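Local coordinates for autophagy-related protein 9 (Schizosaccharomyces pombe, PDB 7D0I) that scrambles phospholipids between membrane leaflets as a homotrimer with a central pore, supplying membrane for the growing autophagosome, at residues Val180-Asp184 with Asp389-Gln393; Trp381-Phe386 with Glu410-Phe415. The protein carries 1 engineered substitution. All coordinates share one frame; numbering follows the deposited sequence.

Interaction 1: Val180-Asp184 with Asp389-Gln393; sequences VENLD and DEQGQ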
ATOM      1  N   VAL A 180      47.047   4.479  13.405  1.00 70.53           N
ATOM      2  CA  VAL A 180      47.121   3.572  12.263  1.00 70.53           C
ATOM      3  C   VAL A 180      47.750   4.272  11.064  1.00 70.53           C
ATOM      4  O   VAL A 180      48.769   3.822  10.529  1.00 70.53           O
ATOM      5  CB  VAL A 180      45.731   3.001  11.925  1.00 70.53           C
ATOM      6  CG1 VAL A 180      45.401   1.856  12.856  1.00 70.53           C
ATOM      7  CG2 VAL A 180      44.661   4.072  12.025  1.00 70.53           C
ATOM      8  N   GLU A 181      47.146   5.376  10.621  1.00 67.30           N
ATOM      9  CA  GLU A 181      47.561   6.139   9.447  1.00 67.30           C
ATOM     10  C   GLU A 181      47.565   5.302   8.175  1.00 67.30           C
ATOM     11  O   GLU A 181      48.057   5.756   7.137  1.00 67.30           O
ATOM     12  CB  GLU A 181      48.940   6.783   9.653  1.00 67.30           C
ATOM     13  CG  GLU A 181      49.062   7.608  10.930  1.00 67.30           C
ATOM     14  CD  GLU A 181      48.248   8.888  10.894  1.00 67.30           C
ATOM     15  OE1 GLU A 181      47.971   9.389   9.785  1.00 67.30           O
ATOM     16  OE2 GLU A 181      47.888   9.395  11.976  1.00 67.30           O
ATOM     17  N   ASN A 182      47.031   4.083   8.234  1.00 47.02           N
ATOM     18  CA  ASN A 182      46.886   3.165   7.112  1.00 47.02           C
ATOM     19  C   ASN A 182      45.493   2.555   7.138  1.00 47.02           C
ATOM     20  O   ASN A 182      45.316   1.339   7.101  1.00 47.02           O
ATOM     21  CB  ASN A 182      47.960   2.085   7.140  1.00 47.02           C
ATOM     22  CG  ASN A 182      48.052   1.325   5.835  1.00 47.02           C
ATOM     23  OD1 ASN A 182      47.317   1.600   4.887  1.00 47.02           O
ATOM     24  ND2 ASN A 182      48.969   0.367   5.772  1.00 47.02           N
ATOM     25  N   LEU A 183      44.485   3.424   7.237  1.00 36.37           N
ATOM     26  CA  LEU A 183      43.123   2.990   7.532  1.00 36.37           C
ATOM     27  C   LEU A 183      42.609   1.934   6.565  1.00 36.37           C
ATOM     28  O   LEU A 183      41.819   1.071   6.959  1.00 36.37           O
ATOM     29  CB  LEU A 183      42.190   4.198   7.528  1.00 36.37           C
ATOM     30  CG  LEU A 183      40.752   3.930   7.943  1.00 36.37           C
ATOM     31  CD1 LEU A 183      40.725   3.318   9.317  1.00 36.37           C
ATOM     32  CD2 LEU A 183      39.956   5.210   7.917  1.00 36.37           C
ATOM     33  N   ASP A 184      43.031   1.977   5.302  1.00 33.99           N
ATOM     34  CA  ASP A 184      42.498   1.030   4.328  1.00 33.99           C
ATOM     35  C   ASP A 184      42.883  -0.398   4.677  1.00 33.99           C
ATOM     36  O   ASP A 184      42.027  -1.284   4.737  1.00 33.99           O
ATOM     37  CB  ASP A 184      42.977   1.383   2.925  1.00 33.99           C
ATOM     38  CG  ASP A 184      42.101   2.416   2.261  1.00 33.99           C
ATOM     39  OD1 ASP A 184      41.221   2.977   2.945  1.00 33.99           O
ATOM     40  OD2 ASP A 184      42.285   2.664   1.052  1.00 33.99           O
ATOM     41  N   ASP A 389      49.756   2.810  -3.785  1.00 43.09           N
ATOM     42  CA  ASP A 389      50.812   3.015  -2.809  1.00 43.09           C
ATOM     43  C   ASP A 389      51.019   1.768  -1.959  1.00 43.09           C
ATOM     44  O   ASP A 389      50.222   0.829  -1.971  1.00 43.09           O
ATOM     45  CB  ASP A 389      50.473   4.180  -1.884  1.00 43.09           C
ATOM     46  CG  ASP A 389      50.768   5.523  -2.498  1.00 43.09           C
ATOM     47  OD1 ASP A 389      51.778   5.637  -3.216  1.00 43.09           O
ATOM     48  OD2 ASP A 389      49.992   6.472  -2.257  1.00 43.09           O
ATOM     49  N   GLU A 390      52.118   1.768  -1.206  1.00 44.78           N
ATOM     50  CA  GLU A 390      52.215   0.837  -0.092  1.00 44.78           C
ATOM     51  C   GLU A 390      51.192   1.177   0.980  1.00 44.78           C
ATOM     52  O   GLU A 390      50.670   0.281   1.648  1.00 44.78           O
ATOM     53  CB  GLU A 390      53.633   0.838   0.482  1.00 44.78           C
ATOM     54  CG  GLU A 390      54.301   2.205   0.503  1.00 44.78           C
ATOM     55  CD  GLU A 390      53.840   3.079   1.654  1.00 44.78           C
ATOM     56  OE1 GLU A 390      53.315   2.530   2.648  1.00 44.78           O
ATOM     57  OE2 GLU A 390      53.999   4.314   1.567  1.00 44.78           O
ATOM     58  N   GLN A 391      50.885   2.463   1.140  1.00 47.05           N
ATOM     59  CA  GLN A 391      49.820   2.895   2.031  1.00 47.05           C
ATOM     60  C   GLN A 391      48.439   2.602   1.462  1.00 47.05           C
ATOM     61  O   GLN A 391      47.442   2.784   2.166  1.00 47.05           O
ATOM     62  CB  GLN A 391      49.977   4.388   2.326  1.00 47.05           C
ATOM     63  CG  GLN A 391      49.295   4.867   3.590  1.00 47.05           C
ATOM     64  CD  GLN A 391      48.011   5.609   3.303  1.00 47.05           C
ATOM     65  OE1 GLN A 391      47.524   5.607   2.175  1.00 47.05           O
ATOM     66  NE2 GLN A 391      47.457   6.250   4.324  1.00 47.05           N
ATOM     67  N   GLY A 392      48.361   2.156   0.212  1.00 42.51           N
ATOM     68  CA  GLY A 392      47.116   1.679  -0.357  1.00 42.51           C
ATOM     69  C   GLY A 392      46.239   2.755  -0.956  1.00 42.51           C
ATOM     70  O   GLY A 392      45.062   2.862  -0.604  1.00 42.51           O
ATOM     71  N   GLN A 393      46.786   3.555  -1.864  1.00 38.76           N
ATOM     72  CA  GLN A 393      45.990   4.583  -2.512  1.00 38.76           C
ATOM     73  C   GLN A 393      46.643   4.947  -3.834  1.00 38.76           C
ATOM     74  O   GLN A 393      47.855   4.803  -3.999  1.00 38.76           O
ATOM     75  CB  GLN A 393      45.841   5.816  -1.621  1.00 38.76           C
ATOM     76  CG  GLN A 393      44.614   6.645  -1.927  1.00 38.76           C
ATOM     77  CD  GLN A 393      43.974   7.199  -0.677  1.00 38.76           C
ATOM     78  OE1 GLN A 393      44.244   6.733   0.428  1.00 38.76           O
ATOM     79  NE2 GLN A 393      43.121   8.199  -0.841  1.00 38.76           N
TER
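Gln391 reaches from its loop to the backbone of Glu181, the side chain of one segment serving a main-chain carbonyl of the other. Its NE2 gives a hydrogen bond to Glu181 O at 2.9 Å, with an N-H...O angle of 156°. The carbonyl lies close to the plane of the donor amide, while the donor itself is tilted from the plane of the carbonyl. A bend in the middle of the glutamine chain (chi2 -103°) swings the amide across to this oxygen. An alanine here has no amide to offer, and Glu181 O would probably be left without this partner, the loop losing its bridge to the residues leading into the helix. Asn182, just ahead of the helix, lays its side chain beside the backbone of Gln391. The beta carbon of Asp184 is directed toward the loop, yet its OD2 and Gly392 O, 3.2 Å apart, are both acceptors and form no bond; the carboxylate is held by salt bridges to Arg342 and Arg345. The positive phi of Gly392 (86°) suits glycine in this loop, whose ends are joined by a backbone bond from Asp389 N to Gln393 O. This surface contact thus sets the start of helix 183-195 against the loop between helices 384-387 and 404-410, while the two arginines, from helices 336-343 and 345-355, hold Asp184 to the neighbouring helices.

Interaction 2: Trp381-Phe386 with Glu410-Phe415; sequences WCIFNF and ELRRRF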
ATOM      1  N   TRP A 381      49.111  -8.472  -8.962  1.00 29.96           N
ATOM      2  CA  TRP A 381      50.518  -8.191  -8.716  1.00 29.96           C
ATOM      3  C   TRP A 381      51.109  -7.227  -9.734  1.00 29.96           C
ATOM      4  O   TRP A 381      51.865  -6.326  -9.363  1.00 29.96           O
ATOM      5  CB  TRP A 381      51.346  -9.474  -8.705  1.00 29.96           C
ATOM      6  CG  TRP A 381      52.779  -9.200  -8.368  1.00 29.96           C
ATOM      7  CD1 TRP A 381      53.330  -9.158  -7.123  1.00 29.96           C
ATOM      8  CD2 TRP A 381      53.841  -8.903  -9.285  1.00 29.96           C
ATOM      9  NE1 TRP A 381      54.668  -8.865  -7.207  1.00 29.96           N
ATOM     10  CE2 TRP A 381      55.004  -8.701  -8.525  1.00 29.96           C
ATOM     11  CE3 TRP A 381      53.919  -8.789 -10.675  1.00 29.96           C
ATOM     12  CZ2 TRP A 381      56.232  -8.394  -9.106  1.00 29.96           C
ATOM     13  CZ3 TRP A 381      55.138  -8.486 -11.249  1.00 29.96           C
ATOM     14  CH2 TRP A 381      56.275  -8.291 -10.468  1.00 29.96           C
ATOM     15  N   CYS A 382      50.795  -7.399 -11.015  1.00 26.30           N
ATOM     16  CA  CYS A 382      51.355  -6.525 -12.036  1.00 26.30           C
ATOM     17  C   CYS A 382      50.800  -5.115 -11.921  1.00 26.30           C
ATOM     18  O   CYS A 382      51.556  -4.142 -11.889  1.00 26.30           O
ATOM     19  CB  CYS A 382      51.070  -7.089 -13.423  1.00 26.30           C
ATOM     20  SG  CYS A 382      51.710  -8.723 -13.706  1.00 26.30           S
ATOM     21  N   ILE A 383      49.480  -4.988 -11.855  1.00 23.51           N
ATOM     22  CA  ILE A 383      48.826  -3.691 -11.928  1.00 23.51           C
ATOM     23  C   ILE A 383      48.687  -3.075 -10.546  1.00 23.51           C
ATOM     24  O   ILE A 383      49.252  -2.013 -10.274  1.00 23.51           O
ATOM     25  CB  ILE A 383      47.452  -3.812 -12.597  1.00 23.51           C
ATOM     26  CG1 ILE A 383      47.597  -4.373 -14.002  1.00 23.51           C
ATOM     27  CG2 ILE A 383      46.781  -2.477 -12.645  1.00 23.51           C
ATOM     28  CD1 ILE A 383      46.292  -4.541 -14.709  1.00 23.51           C
ATOM     29  N   PHE A 384      47.949  -3.731  -9.658  1.00 22.96           N
ATOM     30  CA  PHE A 384      47.560  -3.073  -8.420  1.00 22.96           C
ATOM     31  C   PHE A 384      48.708  -2.915  -7.433  1.00 22.96           C
ATOM     32  O   PHE A 384      48.589  -2.117  -6.501  1.00 22.96           O
ATOM     33  CB  PHE A 384      46.400  -3.820  -7.776  1.00 22.96           C
ATOM     34  CG  PHE A 384      45.131  -3.728  -8.555  1.00 22.96           C
ATOM     35  CD1 PHE A 384      44.451  -2.543  -8.643  1.00 22.96           C
ATOM     36  CD2 PHE A 384      44.625  -4.822  -9.206  1.00 22.96           C
ATOM     37  CE1 PHE A 384      43.295  -2.450  -9.362  1.00 22.96           C
ATOM     38  CE2 PHE A 384      43.467  -4.730  -9.925  1.00 22.96           C
ATOM     39  CZ  PHE A 384      42.802  -3.545 -10.000  1.00 22.96           C
ATOM     40  N   ASN A 385      49.807  -3.647  -7.597  1.00 28.90           N
ATOM     41  CA  ASN A 385      51.001  -3.340  -6.819  1.00 28.90           C
ATOM     42  C   ASN A 385      51.779  -2.180  -7.408  1.00 28.90           C
ATOM     43  O   ASN A 385      52.549  -1.536  -6.690  1.00 28.90           O
ATOM     44  CB  ASN A 385      51.928  -4.549  -6.733  1.00 28.90           C
ATOM     45  CG  ASN A 385      51.504  -5.530  -5.684  1.00 28.90           C
ATOM     46  OD1 ASN A 385      50.909  -5.157  -4.677  1.00 28.90           O
ATOM     47  ND2 ASN A 385      51.802  -6.796  -5.906  1.00 28.90           N
ATOM     48  N   PHE A 386      51.598  -1.911  -8.693  1.00 29.44           N
ATOM     49  CA  PHE A 386      52.305  -0.846  -9.384  1.00 29.44           C
ATOM     50  C   PHE A 386      51.531   0.453  -9.372  1.00 29.44           C
ATOM     51  O   PHE A 386      52.132   1.527  -9.408  1.00 29.44           O
ATOM     52  CB  PHE A 386      52.574  -1.281 -10.823  1.00 29.44           C
ATOM     53  CG  PHE A 386      53.150  -0.212 -11.692  1.00 29.44           C
ATOM     54  CD1 PHE A 386      54.403   0.301 -11.440  1.00 29.44           C
ATOM     55  CD2 PHE A 386      52.455   0.245 -12.787  1.00 29.44           C
ATOM     56  CE1 PHE A 386      54.937   1.266 -12.249  1.00 29.44           C
ATOM     57  CE2 PHE A 386      52.985   1.207 -13.597  1.00 29.44           C
ATOM     58  CZ  PHE A 386      54.227   1.718 -13.329  1.00 29.44           C
ATOM     59  N   GLU A 410      56.530   1.194 -18.183  1.00 39.29           N
ATOM     60  CA  GLU A 410      56.958   0.456 -17.008  1.00 39.29           C
ATOM     61  C   GLU A 410      55.934  -0.583 -16.588  1.00 39.29           C
ATOM     62  O   GLU A 410      56.200  -1.342 -15.654  1.00 39.29           O
ATOM     63  CB  GLU A 410      57.223   1.410 -15.843  1.00 39.29           C
ATOM     64  CG  GLU A 410      58.325   2.416 -16.107  1.00 39.29           C
ATOM     65  CD  GLU A 410      58.606   3.300 -14.912  1.00 39.29           C
ATOM     66  OE1 GLU A 410      57.877   3.197 -13.904  1.00 39.29           O
ATOM     67  OE2 GLU A 410      59.561   4.101 -14.982  1.00 39.29           O
ATOM     68  N   LEU A 411      54.777  -0.624 -17.243  1.00 32.82           N
ATOM     69  CA  LEU A 411      53.773  -1.638 -16.968  1.00 32.82           C
ATOM     70  C   LEU A 411      53.911  -2.846 -17.876  1.00 32.82           C
ATOM     71  O   LEU A 411      53.555  -3.955 -17.471  1.00 32.82           O
ATOM     72  CB  LEU A 411      52.371  -1.045 -17.103  1.00 32.82           C
ATOM     73  CG  LEU A 411      51.197  -1.909 -16.649  1.00 32.82           C
ATOM     74  CD1 LEU A 411      51.446  -2.428 -15.265  1.00 32.82           C
ATOM     75  CD2 LEU A 411      49.912  -1.117 -16.682  1.00 32.82           C
ATOM     76  N   ARG A 412      54.422  -2.669 -19.094  1.00 34.86           N
ATOM     77  CA  ARG A 412      54.724  -3.827 -19.923  1.00 34.86           C
ATOM     78  C   ARG A 412      55.929  -4.582 -19.386  1.00 34.86           C
ATOM     79  O   ARG A 412      55.980  -5.814 -19.458  1.00 34.86           O
ATOM     80  CB  ARG A 412      54.961  -3.396 -21.367  1.00 34.86           C
ATOM     81  CG  ARG A 412      53.860  -2.526 -21.923  1.00 34.86           C
ATOM     82  CD  ARG A 412      53.974  -2.358 -23.425  1.00 34.86           C
ATOM     83  NE  ARG A 412      52.965  -1.433 -23.929  1.00 34.86           N
ATOM     84  CZ  ARG A 412      52.661  -1.277 -25.213  1.00 34.86           C
ATOM     85  NH1 ARG A 412      53.286  -1.993 -26.137  1.00 34.86           N
ATOM     86  NH2 ARG A 412      51.726  -0.409 -25.573  1.00 34.86           N
ATOM     87  N   ARG A 413      56.901  -3.865 -18.829  1.00 39.71           N
ATOM     88  CA  ARG A 413      58.044  -4.516 -18.212  1.00 39.71           C
ATOM     89  C   ARG A 413      57.698  -5.187 -16.891  1.00 39.71           C
ATOM     90  O   ARG A 413      58.596  -5.732 -16.244  1.00 39.71           O
ATOM     91  CB  ARG A 413      59.174  -3.509 -18.007  1.00 39.71           C
ATOM     92  CG  ARG A 413      59.560  -2.761 -19.269  1.00 39.71           C
ATOM     93  CD  ARG A 413      60.881  -2.018 -19.116  1.00 39.71           C
ATOM     94  NE  ARG A 413      60.915  -1.152 -17.941  1.00 39.71           N
ATOM     95  CZ  ARG A 413      61.598  -1.422 -16.833  1.00 39.71           C
ATOM     96  NH1 ARG A 413      62.309  -2.537 -16.748  1.00 39.71           N
ATOM     97  NH2 ARG A 413      61.574  -0.576 -15.813  1.00 39.71           N
ATOM     98  N   ARG A 414      56.436  -5.138 -16.468  1.00 31.90           N
ATOM     99  CA  ARG A 414      55.928  -5.965 -15.383  1.00 31.90           C
ATOM    100  C   ARG A 414      55.148  -7.162 -15.893  1.00 31.90           C
ATOM    101  O   ARG A 414      55.285  -8.263 -15.356  1.00 31.90           O
ATOM    102  CB  ARG A 414      55.028  -5.145 -14.460  1.00 31.90           C
ATOM    103  CG  ARG A 414      55.712  -3.974 -13.821  1.00 31.90           C
ATOM    104  CD  ARG A 414      54.758  -3.216 -12.937  1.00 31.90           C
ATOM    105  NE  ARG A 414      54.332  -4.004 -11.790  1.00 31.90           N
ATOM    106  CZ  ARG A 414      54.988  -4.049 -10.640  1.00 31.90           C
ATOM    107  NH1 ARG A 414      54.538  -4.789  -9.643  1.00 31.90           N
ATOM    108  NH2 ARG A 414      56.103  -3.355 -10.491  1.00 31.90           N
ATOM    109  N   PHE A 415      54.322  -6.957 -16.919  1.00 30.02           N
ATOM    110  CA  PHE A 415      53.642  -8.074 -17.557  1.00 30.02           C
ATOM    111  C   PHE A 415      54.640  -9.095 -18.077  1.00 30.02           C
ATOM    112  O   PHE A 415      54.407 -10.304 -17.981  1.00 30.02           O
ATOM    113  CB  PHE A 415      52.756  -7.571 -18.692  1.00 30.02           C
ATOM    114  CG  PHE A 415      51.511  -6.876 -18.233  1.00 30.02           C
ATOM    115  CD1 PHE A 415      50.908  -7.220 -17.042  1.00 30.02           C
ATOM    116  CD2 PHE A 415      50.939  -5.881 -18.997  1.00 30.02           C
ATOM    117  CE1 PHE A 415      49.761  -6.585 -16.628  1.00 30.02           C
ATOM    118  CE2 PHE A 415      49.797  -5.245 -18.583  1.00 30.02           C
ATOM    119  CZ  PHE A 415      49.209  -5.595 -17.401  1.00 30.02           C
TER
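Arg414 enters a recess formed by Trp381, Cys382, Asn385 and Phe386, a knob-into-hole fit in which the knob is a charged group. Two hydrogen bonds fix its guanidinium: NE donates to Cys382 O at 2.8 Å, meeting a lone pair in the carbonyl plane, and NH1 donates to Trp381 O at 3.1 Å along a straighter path (163°). A bend at chi3 (66°) turns the guanidinium toward both carbonyls. One of its faces lies on the six-membered ring of Trp381, a cation-pi stack with Arg414 CZ 4.6 Å from the ring centroid and the planes inclined by 27°. Over the opposite face sits Phe386 CB, 3.4 Å from Arg414 NE, so the flat cation lies between the indole face and the beta carbon of Phe386. The arrangement is a worked case of an arginine gripping carbonyls toward the C-terminal end of helix 373-382, where the partial negative charge would be expected to favour a cation.

Around this centre the packing is apolar. Phe415 brings its ring against Cys382, with CE1 3.5 Å from Cys382 CB and the sulfur at the ring edge, and its CZ lies 4.0 Å from Ile383 CG1. Leu411 carries CD1 to within 3.8 Å of Phe386 CD2; Glu410 O comes over one face of the same phenylalanine. Farther out, Phe398 meets Phe386 edge-to-face, Phe625 packs against Phe415, and Ile632 of helix 629-638 touches both Ile383 and Leu411. The side chain of Trp381 comes within about 4 Å of a bound lauryl maltose neopentyl glycol molecule.

The two interactions lie about 19 Å apart, centre to centre, on the same side of the chain's centre. Along the chain their segments alternate: 180-184, 381-386, 389-393, then 410-415. Because 381-386 runs almost directly into 389-393, the last turn of helix 373-382 and the short helix 384-387 give one half of interaction 2, and the loop that follows gives one half of interaction 1, although the two contacts do not otherwise touch. Interaction 1 brings in the start of helix 183-195 from far back in the sequence, whereas interaction 2 closes locally onto helix 412-425. All four segments probably lie on the cytoplasmic side, and no other protein chain touches them, so both contacts organise the individual protomer rather than the trimer interface.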